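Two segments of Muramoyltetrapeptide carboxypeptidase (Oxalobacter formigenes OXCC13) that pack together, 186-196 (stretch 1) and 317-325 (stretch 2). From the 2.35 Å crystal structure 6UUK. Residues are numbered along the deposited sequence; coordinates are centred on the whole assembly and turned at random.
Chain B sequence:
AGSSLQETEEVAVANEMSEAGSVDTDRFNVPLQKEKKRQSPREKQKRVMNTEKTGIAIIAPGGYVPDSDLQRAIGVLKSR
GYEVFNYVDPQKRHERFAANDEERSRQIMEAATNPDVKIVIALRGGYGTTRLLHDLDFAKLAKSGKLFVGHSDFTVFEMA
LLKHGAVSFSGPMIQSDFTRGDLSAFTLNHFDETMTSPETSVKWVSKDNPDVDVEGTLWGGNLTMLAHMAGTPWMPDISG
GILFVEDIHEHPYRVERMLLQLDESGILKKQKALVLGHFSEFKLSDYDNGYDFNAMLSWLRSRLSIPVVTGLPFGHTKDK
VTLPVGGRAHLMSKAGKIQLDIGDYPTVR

Stretch 1 186-196: FTLNHFDETMT
Stretch 2 (317-325) TKDKVTLPV

Residues 186-196 form a helix that begins earlier in the chain; residues 317-322 are loop or turn, and 323-325 a strand. The two segments advance in the same direction: Thr 187 CA lies 5.1 Å from Lys 320 CA, and Phe 191 CA 5.4 Å from Thr 322 CA. Helical phi/psi values stay near -70/-40 through Met 195, while Thr 196 departs to -112/-7. Lys 318 is helical in phi/psi (-61/-48), whereas Lys 320 (-142/159), Val 321 (-107/165) and Thr 322 (-101/113) are extended.

Direct hydrogen bonding centres on Thr 187, chi1 m. Its OG1 donates to Lys 318 O (2.6 Å) and accepts from Lys 320 N (2.9 Å, 154° at the hydrogen). A hydroxyl suits this place because it can do both at once, satisfying two backbone groups. Thr 187 CA approaches Lys 320 O at 3.4 Å, a CA-H...O contact. One water donates to Thr 187 O (2.9 Å) and Lys 320 O (2.6 Å), and accepts from Thr 322 OG1 (3.3 Å), bridging two carbonyls.

Apolar packing joins Phe 186 (chi1 t, chi2 -92°) to Val 321, with CZ 3.6 Å from CG1. Val 321 CG1 also lies over one face of the His 190 ring (chi1 m, chi2 -95°), 4.1 Å from its centroid and 23° off its normal, a CH-pi contact that the flat imidazole accommodates. Separately, Phe 186 CB sits 3.2 Å from a polar atom, Asp 319 OD2.

The CA-to-CB bond of Thr 322 (chi1 m) points toward the helix, its compact branched side chain fitting close: OG1 is 3.4 Å from Phe 191 CA, and CG2 meets selenomethionine Met 195 CE at 3.8 Å. Thr 194 (chi1 m) donates from OG1 to His 190 O (2.8 Å) within the helix, while its CG2 packs against Pro 324 CG at 3.9 Å.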

# COMPACT_ATOMS: atom_id res chain seq x y z
N PHE B 186 -4.32 13.55 -28.18
CA PHE B 186 -5.09 13.98 -27.02
C PHE B 186 -4.19 14.29 -25.83
O PHE B 186 -4.40 15.28 -25.12
CB PHE B 186 -6.12 12.90 -26.65
CG PHE B 186 -6.95 13.23 -25.44
CD1 PHE B 186 -6.55 12.82 -24.18
CD2 PHE B 186 -8.14 13.93 -25.57
CE1 PHE B 186 -7.32 13.12 -23.07
CE2 PHE B 186 -8.91 14.23 -24.47
CZ PHE B 186 -8.50 13.82 -23.21
N THR B 187 -3.18 13.45 -25.60
CA THR B 187 -2.29 13.65 -24.46
C THR B 187 -1.36 14.84 -24.68
O THR B 187 -1.19 15.68 -23.79
CB THR B 187 -1.48 12.38 -24.19
OG1 THR B 187 -2.37 11.31 -23.85
CG2 THR B 187 -0.49 12.60 -23.06
N LEU B 188 -0.75 14.92 -25.87
CA LEU B 188 0.24 15.96 -26.11
C LEU B 188 -0.39 17.34 -26.24
O LEU B 188 0.22 18.34 -25.83
CB LEU B 188 1.05 15.62 -27.36
CG LEU B 188 2.32 14.78 -27.18
CD1 LEU B 188 2.04 13.47 -26.46
CD2 LEU B 188 2.98 14.52 -28.53
N ASN B 189 -1.59 17.43 -26.80
CA ASN B 189 -2.25 18.73 -26.93
C ASN B 189 -2.79 19.22 -25.59
O ASN B 189 -2.74 20.42 -25.31
CB ASN B 189 -3.37 18.65 -27.97
CG ASN B 189 -2.86 18.34 -29.36
OD1 ASN B 189 -1.70 17.97 -29.54
ND2 ASN B 189 -3.72 18.49 -30.36
N HIS B 190 -3.32 18.31 -24.77
CA HIS B 190 -3.76 18.70 -23.43
C HIS B 190 -2.58 19.10 -22.55
O HIS B 190 -2.73 19.94 -21.66
CB HIS B 190 -4.54 17.57 -22.78
CG HIS B 190 -6.00 17.57 -23.11
ND1 HIS B 190 -6.95 18.16 -22.30
CD2 HIS B 190 -6.68 17.06 -24.16
CE1 HIS B 190 -8.15 18.01 -22.84
NE2 HIS B 190 -8.01 17.34 -23.97
N PHE B 191 -1.40 18.52 -22.79
CA PHE B 191 -0.22 18.88 -22.01
C PHE B 191 0.28 20.27 -22.39
O PHE B 191 0.53 21.11 -21.52
CB PHE B 191 0.88 17.83 -22.21
CG PHE B 191 2.21 18.25 -21.66
CD1 PHE B 191 2.44 18.26 -20.29
CD2 PHE B 191 3.24 18.62 -22.51
CE1 PHE B 191 3.67 18.64 -19.79
CE2 PHE B 191 4.47 19.00 -22.01
CZ PHE B 191 4.69 19.01 -20.65
N ASP B 192 0.43 20.52 -23.70
CA ASP B 192 0.90 21.83 -24.14
C ASP B 192 -0.10 22.93 -23.79
O ASP B 192 0.31 24.08 -23.57
CB ASP B 192 1.15 21.82 -25.65
CG ASP B 192 2.25 20.86 -26.05
OD1 ASP B 192 2.89 20.27 -25.15
OD2 ASP B 192 2.48 20.69 -27.27
N GLU B 193 -1.39 22.60 -23.73
CA GLU B 193 -2.39 23.62 -23.42
C GLU B 193 -2.31 24.05 -21.96
O GLU B 193 -2.38 25.24 -21.66
CB GLU B 193 -3.79 23.09 -23.75
CG GLU B 193 -4.89 24.12 -23.64
CD GLU B 193 -6.25 23.58 -24.05
OE1 GLU B 193 -6.38 22.34 -24.17
OE2 GLU B 193 -7.18 24.38 -24.24
N THR B 194 -2.16 23.09 -21.05
CA THR B 194 -2.10 23.43 -19.63
C THR B 194 -0.86 24.25 -19.30
O THR B 194 -0.89 25.09 -18.40
CB THR B 194 -2.12 22.15 -18.78
OG1 THR B 194 -3.20 21.31 -19.22
CG2 THR B 194 -2.33 22.49 -17.31
N MSE B 195 0.24 24.04 -20.03
CA MSE B 195 1.47 24.79 -19.80
C MSE B 195 1.35 26.23 -20.28
O MSE B 195 1.99 27.13 -19.74
CB MSE B 195 2.65 24.11 -20.49
CG MSE B 195 2.89 22.66 -20.09
SE MSE B 195 3.23 22.41 -18.19
CE MSE B 195 1.45 21.83 -17.64
N THR B 196 0.52 26.45 -21.31
CA THR B 196 0.42 27.74 -21.96
C THR B 196 -0.91 28.45 -21.73
O THR B 196 -1.04 29.62 -22.12
CB THR B 196 0.65 27.60 -23.47
OG1 THR B 196 -0.34 26.73 -24.03
CG2 THR B 196 2.03 27.01 -23.74
N THR B 317 -3.02 5.38 -19.30
CA THR B 317 -3.63 5.12 -20.59
C THR B 317 -2.94 5.97 -21.66
O THR B 317 -2.20 6.91 -21.36
CB THR B 317 -5.13 5.43 -20.57
OG1 THR B 317 -5.34 6.80 -20.21
CG2 THR B 317 -5.84 4.54 -19.57
N LYS B 318 -3.20 5.62 -22.92
CA LYS B 318 -2.64 6.39 -24.03
C LYS B 318 -3.14 7.82 -24.00
O LYS B 318 -2.35 8.77 -24.12
CB LYS B 318 -2.99 5.72 -25.36
CG LYS B 318 -2.75 6.61 -26.57
CD LYS B 318 -3.15 5.92 -27.86
CE LYS B 318 -3.02 6.86 -29.04
NZ LYS B 318 -3.37 6.19 -30.32
N ASP B 319 -4.45 8.01 -23.83
CA ASP B 319 -5.04 9.33 -23.75
C ASP B 319 -5.18 9.73 -22.28
O ASP B 319 -5.92 9.09 -21.53
CB ASP B 319 -6.40 9.36 -24.45
CG ASP B 319 -6.28 9.42 -25.95
OD1 ASP B 319 -5.23 9.00 -26.48
OD2 ASP B 319 -7.23 9.89 -26.61
N LYS B 320 -4.48 10.79 -21.89
CA LYS B 320 -4.54 11.30 -20.53
C LYS B 320 -4.48 12.82 -20.58
O LYS B 320 -4.02 13.42 -21.55
CB LYS B 320 -3.41 10.75 -19.66
CG LYS B 320 -2.03 11.31 -20.00
CD LYS B 320 -0.94 10.65 -19.18
CE LYS B 320 -0.82 9.17 -19.52
NZ LYS B 320 0.22 8.49 -18.71
N VAL B 321 -4.96 13.45 -19.51
CA VAL B 321 -4.95 14.89 -19.38
C VAL B 321 -3.89 15.30 -18.36
O VAL B 321 -3.39 14.48 -17.59
CB VAL B 321 -6.34 15.45 -18.98
CG1 VAL B 321 -7.36 15.16 -20.06
CG2 VAL B 321 -6.78 14.85 -17.65
N THR B 322 -3.56 16.59 -18.37
CA THR B 322 -2.61 17.16 -17.43
C THR B 322 -3.39 17.89 -16.35
O THR B 322 -4.05 18.90 -16.62
CB THR B 322 -1.63 18.10 -18.14
OG1 THR B 322 -0.84 17.36 -19.07
CG2 THR B 322 -0.72 18.79 -17.13
N LEU B 323 -3.33 17.38 -15.12
CA LEU B 323 -4.09 17.93 -14.01
C LEU B 323 -3.17 18.71 -13.09
O LEU B 323 -2.26 18.13 -12.49
CB LEU B 323 -4.79 16.81 -13.24
CG LEU B 323 -5.82 16.00 -14.03
CD1 LEU B 323 -6.41 14.89 -13.17
CD2 LEU B 323 -6.92 16.90 -14.57
N PRO B 324 -3.37 20.03 -12.96
CA PRO B 324 -2.54 20.81 -12.03
C PRO B 324 -2.80 20.45 -10.58
O PRO B 324 -3.81 20.86 -10.00
CB PRO B 324 -2.94 22.26 -12.33
CG PRO B 324 -3.59 22.21 -13.68
CD PRO B 324 -4.26 20.88 -13.76
N VAL B 325 -1.89 19.67 -9.98
CA VAL B 325 -2.02 19.32 -8.57
C VAL B 325 -1.76 20.55 -7.72
O VAL B 325 -0.66 21.13 -7.77
CB VAL B 325 -1.07 18.17 -8.20
CG1 VAL B 325 -1.09 17.94 -6.70
CG2 VAL B 325 -1.46 16.91 -8.94
O HOH W 1 -2.14 15.15 -21.11